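Dehydrogenase (Thermotoga maritima, PDB 3EZY) catalyses the NAD(+)-dependent oxidation of myo-inositol to scyllo-inosose and thus probably serves in a myo-inositol degradation pathway. Local coordinates at residues R182-V192 and D308-A319; D209-L217 and G225-A233. All coordinates share one frame; numbering follows the deposited sequence.

Contact 1: residues R182-V192 and D308-A319; sequences RYIMGEEVEEV and DGKMALLLGYAA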
loop_
_atom_site.group_PDB
_atom_site.type_symbol
_atom_site.label_atom_id
_atom_site.label_comp_id
_atom_site.label_asym_id
_atom_site.label_seq_id
_atom_site.Cartn_x
_atom_site.Cartn_y
_atom_site.Cartn_z
ATOM N N ARG A 182 10.877 26.022 -1.685
ATOM C CA ARG A 182 12.239 26.519 -1.649
ATOM C C ARG A 182 13.101 25.554 -0.841
ATOM O O ARG A 182 14.208 25.238 -1.237
ATOM C CB ARG A 182 12.304 27.905 -0.980
ATOM C CG ARG A 182 11.579 28.983 -1.801
ATOM C CD ARG A 182 11.692 30.370 -1.130
ATOM N NE ARG A 182 13.076 30.814 -1.015
ATOM C CZ ARG A 182 13.763 30.931 0.118
ATOM N NH1 ARG A 182 13.207 30.620 1.285
ATOM N NH2 ARG A 182 15.032 31.359 0.072
ATOM N N TYR A 183 12.586 25.105 0.296
ATOM C CA TYR A 183 13.330 24.212 1.172
ATOM C C TYR A 183 13.627 22.868 0.503
ATOM O O TYR A 183 14.749 22.353 0.597
ATOM C CB TYR A 183 12.472 23.969 2.376
ATOM C CG TYR A 183 12.965 22.987 3.389
ATOM C CD1 TYR A 183 14.167 23.185 4.097
ATOM C CD2 TYR A 183 12.163 21.900 3.730
ATOM C CE1 TYR A 183 14.565 22.277 5.071
ATOM C CE2 TYR A 183 12.547 21.013 4.680
ATOM C CZ TYR A 183 13.733 21.195 5.338
ATOM O OH TYR A 183 14.048 20.267 6.282
ATOM N N ILE A 184 12.628 22.307 -0.176
ATOM C CA ILE A 184 12.811 21.003 -0.826
ATOM C C ILE A 184 13.705 21.118 -2.071
ATOM O O ILE A 184 14.562 20.277 -2.295
ATOM C CB ILE A 184 11.473 20.377 -1.282
ATOM C CG1 ILE A 184 10.504 20.136 -0.097
ATOM C CG2 ILE A 184 11.708 19.096 -2.159
ATOM C CD1 ILE A 184 10.967 19.205 0.950
ATOM N N MET A 185 13.493 22.146 -2.884
ATOM C CA MET A 185 14.165 22.209 -4.178
ATOM C C MET A 185 15.563 22.827 -4.136
ATOM O O MET A 185 16.335 22.638 -5.076
ATOM C CB MET A 185 13.307 22.901 -5.239
ATOM C CG MET A 185 11.997 22.124 -5.598
ATOM S SD MET A 185 12.122 20.461 -6.347
ATOM C CE MET A 185 11.994 21.059 -8.027
ATOM N N GLY A 186 15.871 23.550 -3.063
ATOM C CA GLY A 186 17.203 24.058 -2.852
ATOM C C GLY A 186 17.550 25.182 -3.819
ATOM O O GLY A 186 18.723 25.478 -4.035
ATOM N N GLU A 187 16.532 25.815 -4.398
ATOM C CA GLU A 187 16.757 26.946 -5.296
ATOM C C GLU A 187 15.559 27.857 -5.276
ATOM O O GLU A 187 14.499 27.506 -4.727
ATOM C CB GLU A 187 17.019 26.503 -6.734
ATOM C CG GLU A 187 15.920 25.612 -7.268
ATOM C CD GLU A 187 16.029 25.338 -8.768
ATOM O OE1 GLU A 187 16.375 26.278 -9.531
ATOM O OE2 GLU A 187 15.698 24.202 -9.176
ATOM N N GLU A 188 15.725 29.012 -5.901
ATOM C CA GLU A 188 14.699 30.035 -5.890
ATOM C C GLU A 188 13.695 29.866 -6.997
ATOM O O GLU A 188 14.009 29.348 -8.084
ATOM C CB GLU A 188 15.328 31.444 -5.967
ATOM C CG GLU A 188 16.270 31.756 -4.770
ATOM C CD GLU A 188 15.543 31.820 -3.423
ATOM O OE1 GLU A 188 14.304 32.003 -3.388
ATOM O OE2 GLU A 188 16.213 31.715 -2.388
ATOM N N VAL A 189 12.481 30.319 -6.703
ATOM C CA VAL A 189 11.434 30.519 -7.709
ATOM C C VAL A 189 11.584 31.865 -8.438
ATOM O O VAL A 189 11.811 32.908 -7.818
ATOM C CB VAL A 189 10.069 30.514 -7.063
ATOM C CG1 VAL A 189 8.947 30.700 -8.122
ATOM C CG2 VAL A 189 9.889 29.264 -6.272
ATOM N N GLU A 190 11.390 31.874 -9.744
ATOM C CA GLU A 190 11.559 33.108 -10.476
ATOM C C GLU A 190 10.247 33.661 -10.968
ATOM O O GLU A 190 10.116 34.868 -11.132
ATOM C CB GLU A 190 12.459 32.852 -11.670
ATOM C CG GLU A 190 13.605 31.938 -11.305
ATOM C CD GLU A 190 14.923 32.665 -11.147
ATOM O OE1 GLU A 190 15.159 33.315 -10.097
ATOM O OE2 GLU A 190 15.729 32.564 -12.091
ATOM N N GLU A 191 9.276 32.768 -11.190
ATOM C CA GLU A 191 8.003 33.134 -11.763
ATOM C C GLU A 191 6.844 32.269 -11.221
ATOM O O GLU A 191 7.025 31.090 -10.931
ATOM C CB GLU A 191 8.132 32.942 -13.276
ATOM C CG GLU A 191 7.122 33.622 -14.116
ATOM C CD GLU A 191 7.673 33.844 -15.523
ATOM O OE1 GLU A 191 7.195 34.779 -16.199
ATOM O OE2 GLU A 191 8.589 33.094 -15.933
ATOM N N VAL A 192 5.659 32.846 -11.115
ATOM C CA VAL A 192 4.528 32.149 -10.558
ATOM C C VAL A 192 3.275 32.415 -11.395
ATOM O O VAL A 192 3.082 33.521 -11.906
ATOM C CB VAL A 192 4.299 32.659 -9.120
ATOM C CG1 VAL A 192 2.975 32.281 -8.596
ATOM C CG2 VAL A 192 5.415 32.167 -8.183
ATOM N N ASP A 308 13.752 33.806 4.921
ATOM C CA ASP A 308 12.803 32.753 4.509
ATOM C C ASP A 308 11.360 33.259 4.617
ATOM O O ASP A 308 10.577 33.064 3.710
ATOM C CB ASP A 308 12.980 31.469 5.367
ATOM C CG ASP A 308 14.303 30.732 5.087
ATOM O OD1 ASP A 308 14.697 30.598 3.922
ATOM O OD2 ASP A 308 14.932 30.230 6.033
ATOM N N GLY A 309 11.023 33.911 5.735
ATOM C CA GLY A 309 9.726 34.564 5.920
ATOM C C GLY A 309 9.464 35.572 4.798
ATOM O O GLY A 309 8.390 35.595 4.214
ATOM N N LYS A 310 10.445 36.406 4.485
ATOM C CA LYS A 310 10.273 37.389 3.407
ATOM C C LYS A 310 9.987 36.769 2.017
ATOM O O LYS A 310 9.089 37.213 1.274
ATOM C CB LYS A 310 11.522 38.280 3.313
ATOM C CG LYS A 310 11.352 39.455 2.370
ATOM C CD LYS A 310 12.561 40.382 2.464
ATOM C CE LYS A 310 12.582 41.428 1.348
ATOM N NZ LYS A 310 13.916 42.138 1.398
ATOM N N MET A 311 10.770 35.769 1.640
ATOM C CA MET A 311 10.595 35.147 0.316
ATOM C C MET A 311 9.213 34.502 0.149
ATOM O O MET A 311 8.555 34.629 -0.894
ATOM C CB MET A 311 11.687 34.112 0.070
ATOM C CG MET A 311 13.124 34.704 0.015
ATOM S SD MET A 311 13.337 35.918 -1.361
ATOM C CE MET A 311 12.242 35.188 -2.656
ATOM N N ALA A 312 8.763 33.805 1.172
ATOM C CA ALA A 312 7.422 33.201 1.122
ATOM C C ALA A 312 6.347 34.277 0.937
ATOM O O ALA A 312 5.386 34.076 0.216
ATOM C CB ALA A 312 7.162 32.427 2.377
ATOM N N LEU A 313 6.493 35.403 1.624
ATOM C CA LEU A 313 5.537 36.512 1.478
ATOM C C LEU A 313 5.575 37.092 0.064
ATOM O O LEU A 313 4.540 37.382 -0.504
ATOM C CB LEU A 313 5.817 37.636 2.482
ATOM C CG LEU A 313 4.918 38.884 2.393
ATOM C CD1 LEU A 313 3.443 38.514 2.592
ATOM C CD2 LEU A 313 5.332 39.965 3.464
ATOM N N LEU A 314 6.765 37.267 -0.485
ATOM C CA LEU A 314 6.876 37.793 -1.849
ATOM C C LEU A 314 6.210 36.843 -2.845
ATOM O O LEU A 314 5.530 37.288 -3.751
ATOM C CB LEU A 314 8.332 38.047 -2.227
ATOM C CG LEU A 314 8.989 39.300 -1.584
ATOM C CD1 LEU A 314 10.498 39.212 -1.620
ATOM C CD2 LEU A 314 8.544 40.570 -2.309
ATOM N N LEU A 315 6.392 35.536 -2.674
ATOM C CA LEU A 315 5.759 34.576 -3.586
ATOM C C LEU A 315 4.238 34.696 -3.458
ATOM O O LEU A 315 3.507 34.565 -4.442
ATOM C CB LEU A 315 6.262 33.166 -3.280
ATOM C CG LEU A 315 7.696 32.955 -3.786
ATOM C CD1 LEU A 315 8.370 31.734 -3.116
ATOM C CD2 LEU A 315 7.635 32.782 -5.306
ATOM N N GLY A 316 3.764 34.926 -2.236
ATOM C CA GLY A 316 2.336 35.147 -2.024
ATOM C C GLY A 316 1.816 36.383 -2.782
ATOM O O GLY A 316 0.762 36.340 -3.396
ATOM N N TYR A 317 2.540 37.497 -2.698
ATOM C CA TYR A 317 2.146 38.687 -3.421
ATOM C C TYR A 317 2.171 38.483 -4.936
ATOM O O TYR A 317 1.267 38.977 -5.647
ATOM C CB TYR A 317 2.989 39.884 -2.963
ATOM C CG TYR A 317 2.364 40.505 -1.723
ATOM C CD1 TYR A 317 1.043 40.933 -1.745
ATOM C CD2 TYR A 317 3.052 40.607 -0.544
ATOM C CE1 TYR A 317 0.433 41.470 -0.604
ATOM C CE2 TYR A 317 2.473 41.162 0.590
ATOM C CZ TYR A 317 1.167 41.583 0.561
ATOM O OH TYR A 317 0.551 42.136 1.690
ATOM N N ALA A 318 3.188 37.780 -5.437
ATOM C CA ALA A 318 3.231 37.432 -6.880
ATOM C C ALA A 318 2.026 36.602 -7.310
ATOM O O ALA A 318 1.445 36.840 -8.372
ATOM C CB ALA A 318 4.560 36.684 -7.236
ATOM N N ALA A 319 1.664 35.594 -6.513
ATOM C CA ALA A 319 0.460 34.798 -6.783
ATOM C C ALA A 319 -0.832 35.610 -6.731
ATOM O O ALA A 319 -1.740 35.392 -7.558
ATOM C CB ALA A 319 0.351 33.567 -5.809
HETATM O O HOH W 1 10.642 30.560 2.269
#
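Val-189 and Val-192, on strand 189-192, meet Leu-315 of helix 308-319, whose axis passes 8.6 Å from that of the strand and runs in nearly the same direction, 24° apart. The Leu-315 methyl CD2 rests against both valines, 3.7 Å from Val-189 CG1 and equally close to Val-192 CG2. Further along, Val-192 CG1 rests on Ala-319. At the other end the contact turns polar around Arg-182, in the last turn of its helix. Its guanidinium holds Glu-188 side-on, NE to OE1 and NH2 to OE2, the latter through the syn lone pair at 2.8 Å. A bend at chi3 (61°) turns the group so that NH1 reaches Asp-308 OD1 at 3.0 Å, nearly straight (171°) and in the guanidinium plane; this carboxylate oxygen is met on its anti side. NH1 also donates to a water that bonds Asp-308 O, while Asp-308 OD2 takes the backbone N of Ser-305. Three carboxylate oxygens in or near its plane hold the guanidinium's rotation, and Met-311 CB lies over one face, toward the rim, 3.7 Å from NE. The whole is a salt-bridge network beside a helix packed on the sheet of the Gfo/Idh/MocA C-terminal domain.

Contact 2: residues D209-L217 and G225-A233; sequences DVDTAVVVL and GVIDNSRRA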
loop_
_atom_site.group_PDB
_atom_site.type_symbol
_atom_site.label_atom_id
_atom_site.label_comp_id
_atom_site.label_asym_id
_atom_site.label_seq_id
_atom_site.Cartn_x
_atom_site.Cartn_y
_atom_site.Cartn_z
ATOM N N ASP A 209 -12.010 36.375 -1.325
ATOM C CA ASP A 209 -10.938 35.364 -1.277
ATOM C C ASP A 209 -11.379 34.155 -2.124
ATOM O O ASP A 209 -12.486 34.146 -2.655
ATOM C CB ASP A 209 -10.727 34.967 0.190
ATOM C CG ASP A 209 -9.438 34.166 0.438
ATOM O OD1 ASP A 209 -8.559 34.010 -0.471
ATOM O OD2 ASP A 209 -9.322 33.678 1.593
ATOM N N VAL A 210 -10.534 33.120 -2.216
ATOM C CA VAL A 210 -10.912 31.897 -2.896
ATOM C C VAL A 210 -10.701 30.787 -1.879
ATOM O O VAL A 210 -10.015 31.006 -0.880
ATOM C CB VAL A 210 -10.066 31.662 -4.187
ATOM C CG1 VAL A 210 -10.377 32.739 -5.241
ATOM C CG2 VAL A 210 -8.566 31.655 -3.855
ATOM N N ASP A 211 -11.287 29.621 -2.106
ATOM C CA ASP A 211 -11.113 28.502 -1.161
ATOM C C ASP A 211 -10.391 27.281 -1.751
ATOM O O ASP A 211 -10.179 26.282 -1.045
ATOM C CB ASP A 211 -12.460 28.066 -0.558
ATOM C CG ASP A 211 -13.498 27.745 -1.600
ATOM O OD1 ASP A 211 -13.161 27.151 -2.642
ATOM O OD2 ASP A 211 -14.691 28.063 -1.357
ATOM N N THR A 212 -10.086 27.354 -3.041
ATOM C CA THR A 212 -9.462 26.255 -3.813
ATOM C C THR A 212 -8.494 26.955 -4.760
ATOM O O THR A 212 -8.879 27.930 -5.385
ATOM C CB THR A 212 -10.525 25.544 -4.687
ATOM O OG1 THR A 212 -11.634 25.157 -3.865
ATOM C CG2 THR A 212 -9.947 24.295 -5.378
ATOM N N ALA A 213 -7.238 26.528 -4.842
ATOM C CA ALA A 213 -6.313 27.217 -5.733
ATOM C C ALA A 213 -5.222 26.286 -6.231
ATOM O O ALA A 213 -4.934 25.244 -5.619
ATOM C CB ALA A 213 -5.705 28.389 -5.041
ATOM N N VAL A 214 -4.638 26.681 -7.354
ATOM C CA VAL A 214 -3.518 26.004 -7.970
ATOM C C VAL A 214 -2.460 27.086 -8.246
ATOM O O VAL A 214 -2.822 28.207 -8.643
ATOM C CB VAL A 214 -3.959 25.332 -9.296
ATOM C CG1 VAL A 214 -2.726 24.905 -10.102
ATOM C CG2 VAL A 214 -4.852 24.151 -9.042
ATOM N N VAL A 215 -1.177 26.772 -8.018
ATOM C CA VAL A 215 -0.093 27.709 -8.259
ATOM C C VAL A 215 1.059 26.991 -8.975
ATOM O O VAL A 215 1.533 25.947 -8.520
ATOM C CB VAL A 215 0.464 28.303 -6.938
ATOM C CG1 VAL A 215 1.714 29.131 -7.218
ATOM C CG2 VAL A 215 -0.574 29.157 -6.225
ATOM N N VAL A 216 1.479 27.514 -10.110
ATOM C CA VAL A 216 2.592 26.957 -10.845
ATOM C C VAL A 216 3.826 27.773 -10.543
ATOM O O VAL A 216 3.773 29.003 -10.532
ATOM C CB VAL A 216 2.364 27.048 -12.376
ATOM C CG1 VAL A 216 3.603 26.502 -13.140
ATOM C CG2 VAL A 216 1.112 26.313 -12.762
ATOM N N LEU A 217 4.946 27.086 -10.322
ATOM C CA LEU A 217 6.218 27.705 -9.988
ATOM C C LEU A 217 7.216 27.351 -11.085
ATOM O O LEU A 217 7.291 26.202 -11.494
ATOM C CB LEU A 217 6.772 27.145 -8.677
ATOM C CG LEU A 217 5.803 27.050 -7.495
ATOM C CD1 LEU A 217 6.510 26.320 -6.318
ATOM C CD2 LEU A 217 5.354 28.451 -7.070
ATOM N N GLY A 225 7.032 23.466 -10.705
ATOM C CA GLY A 225 6.274 22.885 -9.615
ATOM C C GLY A 225 4.838 23.330 -9.657
ATOM O O GLY A 225 4.501 24.340 -10.301
ATOM N N VAL A 226 3.980 22.560 -8.988
ATOM C CA VAL A 226 2.551 22.846 -8.946
ATOM C C VAL A 226 2.087 22.616 -7.522
ATOM O O VAL A 226 2.294 21.540 -6.931
ATOM C CB VAL A 226 1.694 21.900 -9.829
ATOM C CG1 VAL A 226 0.193 22.326 -9.706
ATOM C CG2 VAL A 226 2.113 21.913 -11.303
ATOM N N ILE A 227 1.519 23.640 -6.929
ATOM C CA ILE A 227 0.968 23.480 -5.599
ATOM C C ILE A 227 -0.523 23.531 -5.814
ATOM O O ILE A 227 -0.952 24.385 -6.600
ATOM C CB ILE A 227 1.321 24.678 -4.722
ATOM C CG1 ILE A 227 2.808 24.761 -4.496
ATOM C CG2 ILE A 227 0.523 24.600 -3.379
ATOM C CD1 ILE A 227 3.302 26.099 -3.862
ATOM N N ASP A 228 -1.302 22.667 -5.138
ATOM C CA ASP A 228 -2.755 22.888 -5.060
ATOM C C ASP A 228 -3.264 22.899 -3.619
ATOM O O ASP A 228 -2.757 22.120 -2.776
ATOM C CB ASP A 228 -3.556 21.908 -5.964
ATOM C CG ASP A 228 -3.591 20.507 -5.427
ATOM O OD1 ASP A 228 -4.643 20.106 -4.859
ATOM O OD2 ASP A 228 -2.555 19.817 -5.571
ATOM N N ASN A 229 -4.256 23.755 -3.319
ATOM C CA ASN A 229 -4.753 23.970 -1.944
ATOM C C ASN A 229 -6.276 23.849 -1.894
ATOM O O ASN A 229 -6.950 24.263 -2.834
ATOM C CB ASN A 229 -4.489 25.412 -1.482
ATOM C CG ASN A 229 -3.024 25.701 -1.220
ATOM O OD1 ASN A 229 -2.470 26.691 -1.723
ATOM N ND2 ASN A 229 -2.378 24.827 -0.467
ATOM N N SER A 230 -6.825 23.320 -0.803
ATOM C CA SER A 230 -8.253 23.393 -0.607
ATOM C C SER A 230 -8.462 23.705 0.835
ATOM O O SER A 230 -7.800 23.115 1.712
ATOM C CB SER A 230 -8.983 22.066 -0.933
ATOM O OG SER A 230 -10.403 22.245 -0.686
ATOM N N ARG A 231 -9.453 24.545 1.119
ATOM C CA ARG A 231 -9.758 24.834 2.509
ATOM C C ARG A 231 -10.638 23.758 3.190
ATOM O O ARG A 231 -10.933 23.877 4.383
ATOM C CB ARG A 231 -10.484 26.195 2.637
ATOM C CG ARG A 231 -9.616 27.417 2.424
ATOM C CD ARG A 231 -9.034 27.854 3.694
ATOM N NE ARG A 231 -8.382 29.153 3.603
ATOM C CZ ARG A 231 -7.374 29.479 4.393
ATOM N NH1 ARG A 231 -6.943 28.578 5.292
ATOM N NH2 ARG A 231 -6.807 30.668 4.303
ATOM N N ARG A 232 -11.136 22.780 2.442
ATOM C CA ARG A 232 -11.956 21.750 3.058
ATOM C C ARG A 232 -11.807 20.368 2.412
ATOM O O ARG A 232 -12.420 20.095 1.382
ATOM C CB ARG A 232 -13.444 22.127 3.060
ATOM C CG ARG A 232 -14.215 21.256 4.053
ATOM C CD ARG A 232 -15.579 20.889 3.594
ATOM N NE ARG A 232 -16.493 21.997 3.807
ATOM C CZ ARG A 232 -17.593 22.220 3.075
ATOM N NH1 ARG A 232 -17.909 21.398 2.072
ATOM N NH2 ARG A 232 -18.376 23.269 3.343
ATOM N N ALA A 233 -10.981 19.510 2.986
ATOM C CA ALA A 233 -10.982 18.096 2.575
ATOM C C ALA A 233 -11.695 17.302 3.676
ATOM O O ALA A 233 -11.262 17.297 4.825
ATOM C CB ALA A 233 -9.564 17.580 2.356
HETATM O O HOH W 2 -7.353 33.105 3.431
HETATM O O HOH W 3 -9.662 31.040 1.806
HETATM O O HOH W 4 -11.829 22.731 -2.600
#
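Val-214 and Val-226 lie obliquely against each other on one face of an antiparallel pair, their CG1 methyls, both anti to the backbone N, 3.9 Å apart. There Val-214 CG2 touches CB of Asp-228, and the carboxylate of that residue leads away to Thr-151 and Arg-153 of its own chain and to Arg-149 of the second subunit. The opposite face carries Val-215 beside Ile-227, and Leu-217 CD1 meets Ile-227 CD1 at 4.0 Å; Phe-178 of helix 174-185 packs on Val-215 and Ile-227, and Ala-181 on Leu-217. Backbone hydrogen bonds hold the register, among them Val-215 N to Ile-227 O at 2.8 Å. Near the strand ends Thr-212 OG1 donates to Asp-211 OD1 (2.8 Å) and accepts from a water, while Asp-211 OD2 takes the backbone N of Val-200. A valine in place of Thr-212 would probably leave the water without the hydroxyl it donates to and Asp-211 OD1 without its hydroxyl donor. Arg-231 lays its CG against Asp-211 O at 3.7 Å; its guanidinium, paired with Asp-172, reaches Asp-209 OD2 through two waters at its edge. Strands 212-219 and 224-230 form a beta hairpin in the C-terminal domain's sheet, one face packed against another subunit.

How the contacts relate
Both contacts reach the same mixed sheet, in which strands 189-197 and 212-219 are neighbours, and they touch directly: Val-192 CG1 lies 3.7 Å from Val-215 CG1, and Val-192 CG2 packs on Leu-217 CD2. Their centres are about 15 Å apart. Contact 2 is buried throughout and joins strand to strand, mainly by backbone hydrogen bonds, with apolar side chains on both faces and buried polar ones, such as Asp-228 and Asn-229, that turn to partners outside the pair. Contact 1 is partly buried and joins a strand and the end of helix 174-185 to helix 306-325, mainly by side chains: methyls at its inner end, a charged network at its partly exposed one. The second subunit packs on contact 2 alone.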